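Local structure of acyl-coenzyme A oxidase acox-1.1 (Caenorhabditis elegans, 5K3H) at residues 303-306 and 307-310; 343-346 and 347-350; 396-399 and 400-404; 568-571 and 572-576; 600-603 and 604-608. The protein catalyses the first, desaturating step of peroxisomal beta-oxidation, using FAD and oxygen to convert acyl-CoA into trans-2-enoyl-CoA and hydrogen peroxide. All coordinates share one frame; numbering follows the deposited sequence.

Contact 1: 303-306 and 307-310; sequences AIML and SYAL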
loop_
_atom_site.group_PDB
_atom_site.type_symbol
_atom_site.label_atom_id
_atom_site.label_comp_id
_atom_site.label_asym_id
_atom_site.label_seq_id
_atom_site.Cartn_x
_atom_site.Cartn_y
_atom_site.Cartn_z
ATOM N N ALA B 303 3.625 -0.806 -16.111
ATOM C CA ALA B 303 2.430 -0.341 -16.809
ATOM C C ALA B 303 1.394 -1.443 -16.909
ATOM O O ALA B 303 0.187 -1.184 -16.817
ATOM C CB ALA B 303 2.806 0.163 -18.209
ATOM N N ILE B 304 1.854 -2.680 -17.123
ATOM C CA ILE B 304 0.961 -3.829 -17.196
ATOM C C ILE B 304 0.322 -4.093 -15.841
ATOM O O ILE B 304 -0.894 -4.302 -15.747
ATOM C CB ILE B 304 1.733 -5.048 -17.757
ATOM C CG1 ILE B 304 1.890 -4.874 -19.280
ATOM C CG2 ILE B 304 1.049 -6.372 -17.416
ATOM C CD1 ILE B 304 2.740 -5.854 -19.966
ATOM N N MET B 305 1.115 -4.047 -14.765
ATOM C CA MET B 305 0.540 -4.230 -13.434
ATOM C C MET B 305 -0.496 -3.167 -13.138
ATOM O O MET B 305 -1.563 -3.468 -12.604
ATOM C CB MET B 305 1.613 -4.164 -12.357
ATOM C CG MET B 305 2.791 -5.048 -12.604
ATOM S SD MET B 305 2.464 -6.703 -12.048
ATOM C CE MET B 305 3.744 -6.702 -10.852
ATOM N N LEU B 306 -0.170 -1.899 -13.420
ATOM C CA LEU B 306 -1.131 -0.823 -13.194
ATOM C C LEU B 306 -2.375 -1.069 -14.007
ATOM O O LEU B 306 -3.490 -0.987 -13.490
ATOM C CB LEU B 306 -0.495 0.539 -13.520
ATOM C CG LEU B 306 -1.243 1.862 -13.248
ATOM C CD1 LEU B 306 -1.820 1.953 -11.860
ATOM C CD2 LEU B 306 -0.338 3.061 -13.495
ATOM N N SER B 307 -2.199 -1.494 -15.250
ATOM C CA SER B 307 -3.348 -1.790 -16.097
ATOM C C SER B 307 -4.123 -3.019 -15.593
ATOM O O SER B 307 -5.359 -3.038 -15.672
ATOM C CB SER B 307 -2.885 -1.960 -17.548
ATOM O OG SER B 307 -3.995 -2.093 -18.433
ATOM N N TYR B 308 -3.443 -4.049 -15.055
ATOM C CA TYR B 308 -4.178 -5.121 -14.379
ATOM C C TYR B 308 -5.151 -4.537 -13.378
ATOM O O TYR B 308 -6.346 -4.860 -13.391
ATOM C CB TYR B 308 -3.259 -6.087 -13.620
ATOM C CG TYR B 308 -2.473 -7.093 -14.412
ATOM C CD1 TYR B 308 -2.815 -7.431 -15.718
ATOM C CD2 TYR B 308 -1.347 -7.692 -13.849
ATOM C CE1 TYR B 308 -2.051 -8.352 -16.433
ATOM C CE2 TYR B 308 -0.586 -8.613 -14.555
ATOM C CZ TYR B 308 -0.937 -8.930 -15.845
ATOM O OH TYR B 308 -0.165 -9.847 -16.536
ATOM N N ALA B 309 -4.639 -3.687 -12.475
ATOM C CA ALA B 309 -5.464 -3.173 -11.387
ATOM C C ALA B 309 -6.602 -2.301 -11.906
ATOM O O ALA B 309 -7.728 -2.377 -11.401
ATOM C CB ALA B 309 -4.594 -2.402 -10.398
ATOM N N LEU B 310 -6.347 -1.505 -12.949
ATOM C CA LEU B 310 -7.392 -0.610 -13.436
ATOM C C LEU B 310 -8.466 -1.363 -14.211
ATOM O O LEU B 310 -9.656 -1.033 -14.106
ATOM C CB LEU B 310 -6.770 0.495 -14.288
ATOM C CG LEU B 310 -5.908 1.471 -13.475
ATOM C CD1 LEU B 310 -4.983 2.236 -14.413
ATOM C CD2 LEU B 310 -6.784 2.406 -12.690
#
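The ring of Tyr308 carries three different groups of the preceding helical turn on one side: a methyl, a carbonyl oxygen and, set obliquely, a sulfur. The segments are consecutive turns of the alpha-helix 300-319, part of the helical C-alpha1 domain of acyl-CoA oxidases. Ile304 CG2 lies over the ring face, 3.9 Å from its centroid. This is a CH-pi contact between side chains that run alongside each other. It works because CG2 of Ile304 is anti to the backbone N, while CG of Tyr308 leans back beside its own N (chi1 -76°). Ile304 O sits 3.4 Å above the plane of the Tyr308 ring, nearer the rim. The same oxygen accepts the Tyr308 N-H at 2.7 Å, so it is engaged by its bond and also covered by the ring. Met305 makes a looser Met-aromatic contact, its SD 5.3 Å from the centroid of the Tyr308 ring. The phenol end is fixed from outside: Tyr308 OH bonds to Glu624, and Phe620 meets the ring edge-to-face. On another flank two leucines meet: Leu306 and Leu310 cross obliquely, facing helices 338-367 and 382-408. Leu310 N bonds to Leu306 O at 3.0 Å. Beside that bond, Leu306 CG touches Leu310 CD1 at 3.9 Å.

Contact 2: 343-346 and 347-350; sequences RLFP and FIAR
Phe347 turns the edge of its ring to the backbone of the turn before it. Its CD2 lies 3.3 Å from Arg343 O, close to the ring plane. The tight part is the backbone around Leu344 O, which takes two N-H groups, from Phe347 N at 3.0 Å and from Ile348 N at 3.2 Å. The Ile348 donor is in the carbonyl plane; the Phe347 donor stands well above it. Pro346 has no N-H to give to the turn before, and helix 338-367 is kinked there. Its carbonyl still serves the next turn, with Pro346 O accepting from Arg350 N. On another flank Phe345 CD1 meets Ile348 CD1 at 3.8 Å, both side chains pointing the same way. CG1 of Ile348 is anti to its carbonyl carbon (chi1 -55°), which swings the chain back toward Phe345. The looser part is the start: the Arg343 and Leu344 side chains point away and make no close contact with 347-350. That side is not solvent, since all eight residues are buried. The Phe347 ring also packs on Gly401 CA of helix 382-408. An alanine in place of Phe347 would probably leave Arg343 O without its ring edge and open a gap beside Gly401. Arg350 reaches out to salt bridges with Glu574 and Glu400. Arg343 is one of the FAD-binding residues, so this kinked helix contributes directly to the cofactor site shared by the two subunits.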
loop_
_atom_site.group_PDB
_atom_site.type_symbol
_atom_site.label_atom_id
_atom_site.label_comp_id
_atom_site.label_asym_id
_atom_site.label_seq_id
_atom_site.Cartn_x
_atom_site.Cartn_y
_atom_site.Cartn_z
ATOM N N ARG B 343 -10.342 8.955 -9.212
ATOM C CA ARG B 343 -9.369 8.048 -8.620
ATOM C C ARG B 343 -9.003 6.883 -9.542
ATOM O O ARG B 343 -8.162 6.057 -9.167
ATOM C CB ARG B 343 -9.900 7.528 -7.272
ATOM C CG ARG B 343 -10.828 6.333 -7.390
ATOM C CD ARG B 343 -11.630 6.118 -6.126
ATOM N NE ARG B 343 -10.786 6.132 -4.953
ATOM C CZ ARG B 343 -11.209 5.852 -3.721
ATOM N NH1 ARG B 343 -12.485 5.530 -3.511
ATOM N NH2 ARG B 343 -10.349 5.901 -2.698
ATOM N N LEU B 344 -9.579 6.815 -10.745
ATOM C CA LEU B 344 -9.264 5.777 -11.718
ATOM C C LEU B 344 -8.671 6.334 -13.003
ATOM O O LEU B 344 -7.603 5.875 -13.431
ATOM C CB LEU B 344 -10.537 4.963 -12.061
ATOM C CG LEU B 344 -11.252 4.044 -11.049
ATOM C CD1 LEU B 344 -12.509 3.551 -11.683
ATOM C CD2 LEU B 344 -10.388 2.849 -10.580
ATOM N N PHE B 345 -9.349 7.297 -13.657
ATOM C CA PHE B 345 -9.007 7.667 -15.032
ATOM C C PHE B 345 -7.628 8.315 -15.136
ATOM O O PHE B 345 -6.937 8.097 -16.139
ATOM C CB PHE B 345 -10.051 8.597 -15.656
ATOM C CG PHE B 345 -11.436 8.004 -15.758
ATOM C CD1 PHE B 345 -11.656 6.647 -15.554
ATOM C CD2 PHE B 345 -12.541 8.837 -15.973
ATOM C CE1 PHE B 345 -12.939 6.126 -15.608
ATOM C CE2 PHE B 345 -13.806 8.330 -16.028
ATOM C CZ PHE B 345 -14.015 6.972 -15.847
ATOM N N PRO B 346 -7.180 9.130 -14.174
ATOM C CA PRO B 346 -5.823 9.660 -14.294
ATOM C C PRO B 346 -4.756 8.582 -14.299
ATOM O O PRO B 346 -3.655 8.827 -14.802
ATOM C CB PRO B 346 -5.700 10.595 -13.078
ATOM C CG PRO B 346 -7.097 11.013 -12.761
ATOM C CD PRO B 346 -7.891 9.759 -13.035
ATOM N N PHE B 347 -5.036 7.409 -13.741
ATOM C CA PHE B 347 -4.087 6.307 -13.707
ATOM C C PHE B 347 -4.184 5.426 -14.937
ATOM O O PHE B 347 -3.213 4.735 -15.272
ATOM C CB PHE B 347 -4.307 5.492 -12.439
ATOM C CG PHE B 347 -4.123 6.312 -11.196
ATOM C CD1 PHE B 347 -2.858 6.684 -10.775
ATOM C CD2 PHE B 347 -5.225 6.776 -10.483
ATOM C CE1 PHE B 347 -2.700 7.470 -9.657
ATOM C CE2 PHE B 347 -5.061 7.569 -9.345
ATOM C CZ PHE B 347 -3.806 7.910 -8.940
ATOM N N ILE B 348 -5.318 5.447 -15.632
ATOM C CA ILE B 348 -5.320 4.884 -16.974
ATOM C C ILE B 348 -4.339 5.656 -17.834
ATOM O O ILE B 348 -3.493 5.067 -18.522
ATOM C CB ILE B 348 -6.733 4.905 -17.582
ATOM C CG1 ILE B 348 -7.713 4.190 -16.640
ATOM C CG2 ILE B 348 -6.676 4.276 -18.986
ATOM C CD1 ILE B 348 -9.197 4.202 -17.081
ATOM N N ALA B 349 -4.377 6.989 -17.726
ATOM C CA ALA B 349 -3.456 7.845 -18.468
ATOM C C ALA B 349 -2.016 7.498 -18.150
ATOM O O ALA B 349 -1.204 7.339 -19.061
ATOM C CB ALA B 349 -3.730 9.323 -18.150
ATOM N N ARG B 350 -1.685 7.353 -16.861
ATOM C CA ARG B 350 -0.318 7.004 -16.462
ATOM C C ARG B 350 0.113 5.656 -17.029
ATOM O O ARG B 350 1.300 5.463 -17.311
ATOM C CB ARG B 350 -0.169 6.974 -14.934
ATOM C CG ARG B 350 -0.190 8.297 -14.256
ATOM C CD ARG B 350 0.004 8.206 -12.727
ATOM N NE ARG B 350 0.122 9.561 -12.200
ATOM C CZ ARG B 350 0.323 9.909 -10.928
ATOM N NH1 ARG B 350 0.436 8.996 -9.963
ATOM N NH2 ARG B 350 0.398 11.207 -10.630
#

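Contact 3: 396-399 and 400-404; sequences HQTG and EGIEQ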
loop_
_atom_site.group_PDB
_atom_site.type_symbol
_atom_site.label_atom_id
_atom_site.label_comp_id
_atom_site.label_asym_id
_atom_site.label_seq_id
_atom_site.Cartn_x
_atom_site.Cartn_y
_atom_site.Cartn_z
ATOM N N HIS B 396 6.841 4.169 -7.912
ATOM C CA HIS B 396 6.053 4.859 -6.895
ATOM C C HIS B 396 4.683 5.227 -7.427
ATOM O O HIS B 396 3.674 4.957 -6.775
ATOM C CB HIS B 396 6.791 6.105 -6.410
ATOM C CG HIS B 396 5.949 7.008 -5.559
ATOM N ND1 HIS B 396 5.745 6.786 -4.213
ATOM C CD2 HIS B 396 5.250 8.128 -5.868
ATOM C CE1 HIS B 396 4.951 7.724 -3.731
ATOM N NE2 HIS B 396 4.635 8.548 -4.715
ATOM N N GLN B 397 4.623 5.817 -8.628
ATOM C CA GLN B 397 3.342 6.204 -9.219
ATOM C C GLN B 397 2.492 5.005 -9.609
ATOM O O GLN B 397 1.253 5.089 -9.564
ATOM C CB GLN B 397 3.568 7.080 -10.442
ATOM C CG GLN B 397 4.070 8.436 -10.072
ATOM C CD GLN B 397 4.013 9.398 -11.206
ATOM O OE1 GLN B 397 3.635 9.052 -12.319
ATOM N NE2 GLN B 397 4.461 10.611 -10.953
ATOM N N THR B 398 3.123 3.891 -9.997
ATOM C CA THR B 398 2.365 2.663 -10.227
ATOM C C THR B 398 1.724 2.185 -8.931
ATOM O O THR B 398 0.532 1.870 -8.904
ATOM C CB THR B 398 3.262 1.563 -10.798
ATOM O OG1 THR B 398 3.743 1.955 -12.084
ATOM C CG2 THR B 398 2.482 0.295 -10.962
ATOM N N GLY B 399 2.502 2.158 -7.837
ATOM C CA GLY B 399 1.970 1.758 -6.533
ATOM C C GLY B 399 0.845 2.651 -6.031
ATOM O O GLY B 399 -0.157 2.164 -5.497
ATOM N N GLU B 400 0.998 3.969 -6.191
ATOM C CA GLU B 400 -0.084 4.903 -5.866
ATOM C C GLU B 400 -1.368 4.561 -6.625
ATOM O O GLU B 400 -2.452 4.487 -6.033
ATOM C CB GLU B 400 0.378 6.325 -6.185
ATOM C CG GLU B 400 -0.703 7.404 -6.116
ATOM C CD GLU B 400 -0.251 8.783 -6.682
ATOM O OE1 GLU B 400 0.987 9.012 -6.906
ATOM O OE2 GLU B 400 -1.162 9.641 -6.905
ATOM N N GLY B 401 -1.265 4.300 -7.932
ATOM C CA GLY B 401 -2.465 4.028 -8.713
ATOM C C GLY B 401 -3.112 2.692 -8.401
ATOM O O GLY B 401 -4.334 2.604 -8.277
ATOM N N ILE B 402 -2.305 1.651 -8.205
ATOM C CA ILE B 402 -2.850 0.343 -7.851
ATOM C C ILE B 402 -3.600 0.431 -6.526
ATOM O O ILE B 402 -4.647 -0.201 -6.344
ATOM C CB ILE B 402 -1.725 -0.709 -7.780
ATOM C CG1 ILE B 402 -1.064 -0.922 -9.137
ATOM C CG2 ILE B 402 -2.283 -2.042 -7.293
ATOM C CD1 ILE B 402 0.172 -1.713 -9.049
ATOM N N GLU B 403 -3.084 1.232 -5.585
ATOM C CA GLU B 403 -3.771 1.414 -4.307
ATOM C C GLU B 403 -5.084 2.177 -4.475
ATOM O O GLU B 403 -6.109 1.778 -3.908
ATOM C CB GLU B 403 -2.859 2.143 -3.322
ATOM C CG GLU B 403 -3.301 2.076 -1.870
ATOM C CD GLU B 403 -3.294 0.660 -1.294
ATOM O OE1 GLU B 403 -2.386 -0.136 -1.650
ATOM O OE2 GLU B 403 -4.210 0.333 -0.487
ATOM N N GLN B 404 -5.093 3.240 -5.290
ATOM C CA GLN B 404 -6.353 3.919 -5.592
ATOM C C GLN B 404 -7.353 2.962 -6.219
ATOM O O GLN B 404 -8.544 2.997 -5.888
ATOM C CB GLN B 404 -6.102 5.108 -6.507
ATOM C CG GLN B 404 -5.407 6.241 -5.803
ATOM C CD GLN B 404 -6.176 6.726 -4.582
ATOM O OE1 GLN B 404 -7.371 6.994 -4.650
ATOM N NE2 GLN B 404 -5.491 6.839 -3.458
#
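Ile402 folds back along its helix toward Thr398. Its CB lies 3.6 Å from Thr398 O, the oxygen that accepts the Ile402 N-H at 2.9 Å. CG1 comes closer still to that carbonyl, at 3.2 Å from Thr398 O. The reason is the first torsion: CG1 is anti to the carbonyl carbon of Ile402 (chi1 -64°), on the same side as the bonded N. At the tip, CD1 lies 3.6 Å from both Thr398 CG2 and Thr398 O. The other branch, CG2, leaves this turn and packs on Ala309. The two side chains thus lie side by side, and the Thr398 methyl adds to an apolar strip. Thr398 OG1 is turned the other way, to a hydrogen bond with Val394 O. A different face of the helix is polar. Glu400 stretches out until its OE1 is 4.3 Å from His396 NE2, too far for a bond. The stronger partner of that carboxylate is Arg350, which may keep its negative charge stable. His396 and Gln404 both bind ATP, at sites shared between the dimer partners. Helix 382-408 packs against three others: Thr398 and Ile402 face helix 300-319, Gln397 and Gln404 meet helix 338-367, and Ile402 also touches helix 420-428.

Contact 4: 568-571 and 572-576; sequences HLHV and NYELL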
loop_
_atom_site.group_PDB
_atom_site.type_symbol
_atom_site.label_atom_id
_atom_site.label_comp_id
_atom_site.label_asym_id
_atom_site.label_seq_id
_atom_site.Cartn_x
_atom_site.Cartn_y
_atom_site.Cartn_z
ATOM N N HIS B 568 -4.579 14.841 -22.551
ATOM C CA HIS B 568 -5.051 16.090 -21.962
ATOM C C HIS B 568 -5.455 15.902 -20.518
ATOM O O HIS B 568 -5.282 16.820 -19.708
ATOM C CB HIS B 568 -6.225 16.667 -22.746
ATOM C CG HIS B 568 -5.814 17.514 -23.898
ATOM N ND1 HIS B 568 -5.580 16.999 -25.159
ATOM C CD2 HIS B 568 -5.511 18.832 -23.962
ATOM C CE1 HIS B 568 -5.195 17.975 -25.960
ATOM N NE2 HIS B 568 -5.140 19.096 -25.257
ATOM N N LEU B 569 -6.037 14.745 -20.182
ATOM C CA LEU B 569 -6.280 14.424 -18.774
ATOM C C LEU B 569 -4.970 14.356 -17.994
ATOM O O LEU B 569 -4.840 14.942 -16.908
ATOM C CB LEU B 569 -7.018 13.091 -18.662
ATOM C CG LEU B 569 -7.323 12.568 -17.252
ATOM C CD1 LEU B 569 -8.202 13.558 -16.462
ATOM C CD2 LEU B 569 -7.971 11.205 -17.324
ATOM N N HIS B 570 -3.978 13.660 -18.561
ATOM C CA HIS B 570 -2.686 13.486 -17.912
ATOM C C HIS B 570 -2.040 14.829 -17.587
ATOM O O HIS B 570 -1.644 15.080 -16.441
ATOM C CB HIS B 570 -1.786 12.631 -18.820
ATOM C CG HIS B 570 -0.476 12.226 -18.204
ATOM N ND1 HIS B 570 -0.389 11.446 -17.072
ATOM C CD2 HIS B 570 0.800 12.464 -18.594
ATOM C CE1 HIS B 570 0.882 11.244 -16.774
ATOM N NE2 HIS B 570 1.624 11.846 -17.685
ATOM N N VAL B 571 -1.896 15.707 -18.583
ATOM C CA VAL B 571 -1.150 16.936 -18.318
ATOM C C VAL B 571 -1.885 17.815 -17.306
ATOM O O VAL B 571 -1.251 18.455 -16.462
ATOM C CB VAL B 571 -0.844 17.689 -19.630
ATOM C CG1 VAL B 571 0.094 16.878 -20.509
ATOM C CG2 VAL B 571 -2.143 18.012 -20.389
ATOM N N ASN B 572 -3.222 17.803 -17.304
ATOM C CA ASN B 572 -3.944 18.600 -16.307
ATOM C C ASN B 572 -3.880 17.985 -14.913
ATOM O O ASN B 572 -3.736 18.711 -13.921
ATOM C CB ASN B 572 -5.394 18.811 -16.728
ATOM C CG ASN B 572 -5.523 19.874 -17.779
ATOM O OD1 ASN B 572 -5.366 21.064 -17.482
ATOM N ND2 ASN B 572 -5.851 19.472 -19.011
ATOM N N TYR B 573 -4.019 16.658 -14.809
ATOM C CA TYR B 573 -3.890 16.008 -13.507
ATOM C C TYR B 573 -2.484 16.176 -12.944
ATOM O O TYR B 573 -2.304 16.526 -11.771
ATOM C CB TYR B 573 -4.231 14.535 -13.637
ATOM C CG TYR B 573 -4.249 13.812 -12.322
ATOM C CD1 TYR B 573 -5.403 13.795 -11.541
ATOM C CD2 TYR B 573 -3.121 13.170 -11.841
ATOM C CE1 TYR B 573 -5.438 13.134 -10.333
ATOM C CE2 TYR B 573 -3.153 12.508 -10.629
ATOM C CZ TYR B 573 -4.316 12.494 -9.890
ATOM O OH TYR B 573 -4.363 11.841 -8.688
ATOM N N GLU B 574 -1.466 15.906 -13.767
ATOM C CA GLU B 574 -0.093 16.010 -13.295
ATOM C C GLU B 574 0.267 17.454 -12.967
ATOM O O GLU B 574 1.001 17.709 -12.008
ATOM C CB GLU B 574 0.858 15.425 -14.340
ATOM C CG GLU B 574 0.617 13.941 -14.656
ATOM C CD GLU B 574 0.810 13.027 -13.441
ATOM O OE1 GLU B 574 1.777 13.261 -12.672
ATOM O OE2 GLU B 574 0.009 12.065 -13.252
ATOM N N LEU B 575 -0.232 18.420 -13.745
ATOM C CA LEU B 575 0.063 19.819 -13.428
ATOM C C LEU B 575 -0.612 20.255 -12.132
ATOM O O LEU B 575 0.008 20.937 -11.306
ATOM C CB LEU B 575 -0.339 20.743 -14.579
ATOM C CG LEU B 575 -0.077 22.253 -14.380
ATOM C CD1 LEU B 575 1.402 22.569 -13.999
ATOM C CD2 LEU B 575 -0.535 23.056 -15.630
ATOM N N LEU B 576 -1.879 19.883 -11.925
ATOM C CA LEU B 576 -2.514 20.187 -10.646
ATOM C C LEU B 576 -1.744 19.554 -9.500
ATOM O O LEU B 576 -1.642 20.145 -8.419
ATOM C CB LEU B 576 -3.970 19.724 -10.653
ATOM C CG LEU B 576 -4.994 20.403 -9.722
ATOM C CD1 LEU B 576 -5.104 21.913 -9.930
ATOM C CD2 LEU B 576 -6.354 19.758 -9.922
HETATM O O HOH W 1 -2.427 11.110 -15.157
#
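Asn572 reaches back to His568 with both its backbone and its side chain. Its ND2 gives a 2.8 Å bond to His568 O, beside a weak one from Asn572 N to the same oxygen. The amide oxygen, OD1, is held by Tyr491. Tyr573 follows, its N bonded to Leu569 O at 2.8 Å while its ring leads away toward His342. Glu574 carries the main side-chain contact. Its CG lies over the face of the His570 ring, 3.7 Å from the centroid, as a CH-pi contact. CG is anti to the carbonyl carbon (chi1 -60°), and a bend at chi2 (-62°) brings the carboxylate beside the ring. Water 1 links the two side chains, 2.8 Å from His570 ND1 and donating to Glu574 OE2 at 3.2 Å. Arg540 and Arg350 hold the carboxylate by salt bridges. Leu575 then sets its CB 3.1 Å from Val571 O and gives that oxygen its N-H. An alanine at His570 would probably leave Glu574 CG uncovered and the water without its nitrogen partner. The arrangement is a regular alpha-helical turn in the C-terminal helical domain of an acyl-CoA oxidase, close to residues of the ATP site.

Contact 5: 600-603 and 604-608; sequences LYFY and LQKIR
Tyr601 and Leu604 lie alongside each other, pointing the same way. Leu604 CD1 meets the edge of the tyrosine ring, 4.0 Å from Tyr601 CD1. Leu604 CG sits 3.3 Å from Leu600 O, because it turns back beside its own N (chi1 -70°). Tyr601 OH bonds to Glu530 of the second subunit, so this turn also touches the dimer interface. Phe602 takes a different course. Its CG is anti to the backbone N (chi1 176°), and its ring runs next to the Lys606 chain. Lys606 CD reaches 4.1 Å from Phe602 CE2. A bend at chi2 (88°) turns the lysine along the ring before NZ leaves for a salt bridge with Asp565. These turns belong to the alpha-helix 590-616 in the C-terminal helical domain of the oxidase. Beneath the side chains, Lys606 N bonds to Phe602 O at 3.0 Å. Tyr603 stands next to Phe602 and receives it on its face: Phe602 CD2 is 3.9 Å above the plane of the Tyr603 ring, over its centre. The Tyr603 ring also meets that of His568. Ile607 gives its N-H to Tyr603 O at 2.8 Å, and its CG1 lies close to the same oxygen.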
loop_
_atom_site.group_PDB
_atom_site.type_symbol
_atom_site.label_atom_id
_atom_site.label_comp_id
_atom_site.label_asym_id
_atom_site.label_seq_id
_atom_site.Cartn_x
_atom_site.Cartn_y
_atom_site.Cartn_z
ATOM N N LEU B 600 -9.514 19.344 -15.947
ATOM C CA LEU B 600 -9.430 18.045 -15.300
ATOM C C LEU B 600 -10.810 17.410 -15.199
ATOM O O LEU B 600 -11.012 16.260 -15.622
ATOM C CB LEU B 600 -8.762 18.176 -13.923
ATOM C CG LEU B 600 -8.871 16.980 -12.971
ATOM C CD1 LEU B 600 -8.264 15.730 -13.569
ATOM C CD2 LEU B 600 -8.167 17.303 -11.658
ATOM N N TYR B 601 -11.776 18.146 -14.637
ATOM C CA TYR B 601 -13.127 17.615 -14.506
ATOM C C TYR B 601 -13.790 17.389 -15.865
ATOM O O TYR B 601 -14.541 16.417 -16.026
ATOM C CB TYR B 601 -13.940 18.545 -13.613
ATOM C CG TYR B 601 -13.274 18.684 -12.264
ATOM C CD1 TYR B 601 -12.811 17.560 -11.597
ATOM C CD2 TYR B 601 -13.101 19.921 -11.659
ATOM C CE1 TYR B 601 -12.176 17.659 -10.364
ATOM C CE2 TYR B 601 -12.467 20.036 -10.426
ATOM C CZ TYR B 601 -12.007 18.894 -9.788
ATOM O OH TYR B 601 -11.391 18.958 -8.578
ATOM N N PHE B 602 -13.492 18.238 -16.863
ATOM C CA PHE B 602 -14.034 18.024 -18.199
ATOM C C PHE B 602 -13.519 16.726 -18.818
ATOM O O PHE B 602 -14.302 15.932 -19.343
ATOM C CB PHE B 602 -13.711 19.207 -19.117
ATOM C CG PHE B 602 -14.162 18.995 -20.548
ATOM C CD1 PHE B 602 -15.481 19.255 -20.922
ATOM C CD2 PHE B 602 -13.279 18.508 -21.508
ATOM C CE1 PHE B 602 -15.903 19.067 -22.231
ATOM C CE2 PHE B 602 -13.692 18.292 -22.817
ATOM C CZ PHE B 602 -15.000 18.577 -23.185
ATOM N N TYR B 603 -12.204 16.482 -18.769
ATOM C CA TYR B 603 -11.692 15.294 -19.451
ATOM C C TYR B 603 -12.006 14.001 -18.700
ATOM O O TYR B 603 -12.081 12.946 -19.334
ATOM C CB TYR B 603 -10.185 15.408 -19.710
ATOM C CG TYR B 603 -9.859 16.241 -20.939
ATOM C CD1 TYR B 603 -9.982 15.711 -22.207
ATOM C CD2 TYR B 603 -9.464 17.581 -20.818
ATOM C CE1 TYR B 603 -9.690 16.476 -23.331
ATOM C CE2 TYR B 603 -9.186 18.367 -21.930
ATOM C CZ TYR B 603 -9.292 17.811 -23.187
ATOM O OH TYR B 603 -9.005 18.582 -24.308
ATOM N N LEU B 604 -12.278 14.056 -17.396
ATOM C CA LEU B 604 -12.844 12.883 -16.740
ATOM C C LEU B 604 -14.110 12.418 -17.469
ATOM O O LEU B 604 -14.208 11.263 -17.904
ATOM C CB LEU B 604 -13.166 13.206 -15.282
ATOM C CG LEU B 604 -11.982 13.408 -14.325
ATOM C CD1 LEU B 604 -12.462 13.771 -12.892
ATOM C CD2 LEU B 604 -11.027 12.172 -14.348
ATOM N N GLN B 605 -15.064 13.334 -17.656
ATOM C CA GLN B 605 -16.300 13.030 -18.370
ATOM C C GLN B 605 -16.027 12.601 -19.817
ATOM O O GLN B 605 -16.713 11.722 -20.360
ATOM C CB GLN B 605 -17.194 14.280 -18.313
ATOM C CG GLN B 605 -18.249 14.448 -19.433
ATOM C CD GLN B 605 -17.680 15.141 -20.695
ATOM O OE1 GLN B 605 -16.780 15.990 -20.599
ATOM N NE2 GLN B 605 -18.222 14.784 -21.882
ATOM N N LYS B 606 -15.027 13.217 -20.457
ATOM C CA LYS B 606 -14.704 12.888 -21.841
ATOM C C LYS B 606 -14.118 11.486 -21.949
ATOM O O LYS B 606 -14.371 10.764 -22.931
ATOM C CB LYS B 606 -13.740 13.944 -22.401
ATOM C CG LYS B 606 -13.514 13.834 -23.897
ATOM C CD LYS B 606 -14.578 14.661 -24.617
ATOM C CE LYS B 606 -14.744 14.262 -26.052
ATOM N NZ LYS B 606 -13.449 13.896 -26.653
ATOM N N ILE B 607 -13.333 11.078 -20.946
ATOM C CA ILE B 607 -12.684 9.774 -20.977
ATOM C C ILE B 607 -13.695 8.659 -20.701
ATOM O O ILE B 607 -13.586 7.557 -21.266
ATOM C CB ILE B 607 -11.539 9.764 -19.947
ATOM C CG1 ILE B 607 -10.373 10.660 -20.396
ATOM C CG2 ILE B 607 -11.053 8.343 -19.691
ATOM C CD1 ILE B 607 -9.706 10.206 -21.645
ATOM N N ARG B 608 -14.732 8.945 -19.902
ATOM C CA ARG B 608 -15.608 7.895 -19.382
ATOM C C ARG B 608 -16.134 6.917 -20.437
ATOM O O ARG B 608 -15.905 5.705 -20.277
ATOM C CB ARG B 608 -16.755 8.550 -18.599
ATOM C CG ARG B 608 -17.649 7.592 -17.825
ATOM C CD ARG B 608 -18.819 7.175 -18.661
ATOM N NE ARG B 608 -19.726 6.221 -18.027
ATOM C CZ ARG B 608 -20.708 6.576 -17.186
ATOM N NH1 ARG B 608 -20.866 7.853 -16.842
ATOM N NH2 ARG B 608 -21.531 5.660 -16.681
#

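Overall arrangement
The five turns lie on five helices, and contact 2 links the rest. Its centre is about 10 Å from those of contacts 1, 3 and 4 and about 11 Å from that of contact 5. Arg350 bridges two of them, with NE 2.7 Å from Glu574 OE2 and NH1 3.1 Å from Glu400 OE1. Phe345 packs on Leu604, and Leu310 on Phe347. Leu306 of contact 1 touches contact 3, its CD1 3.7 Å from Ile402 N. Contacts 4 and 5 meet where Leu569 CD1 lies 3.6 Å from Leu600 CD1. Arg343 of the FAD site is about 4 Å, side chain to side chain, from Gln404 of the ATP site, so both shared sites border contacts 2 and 3.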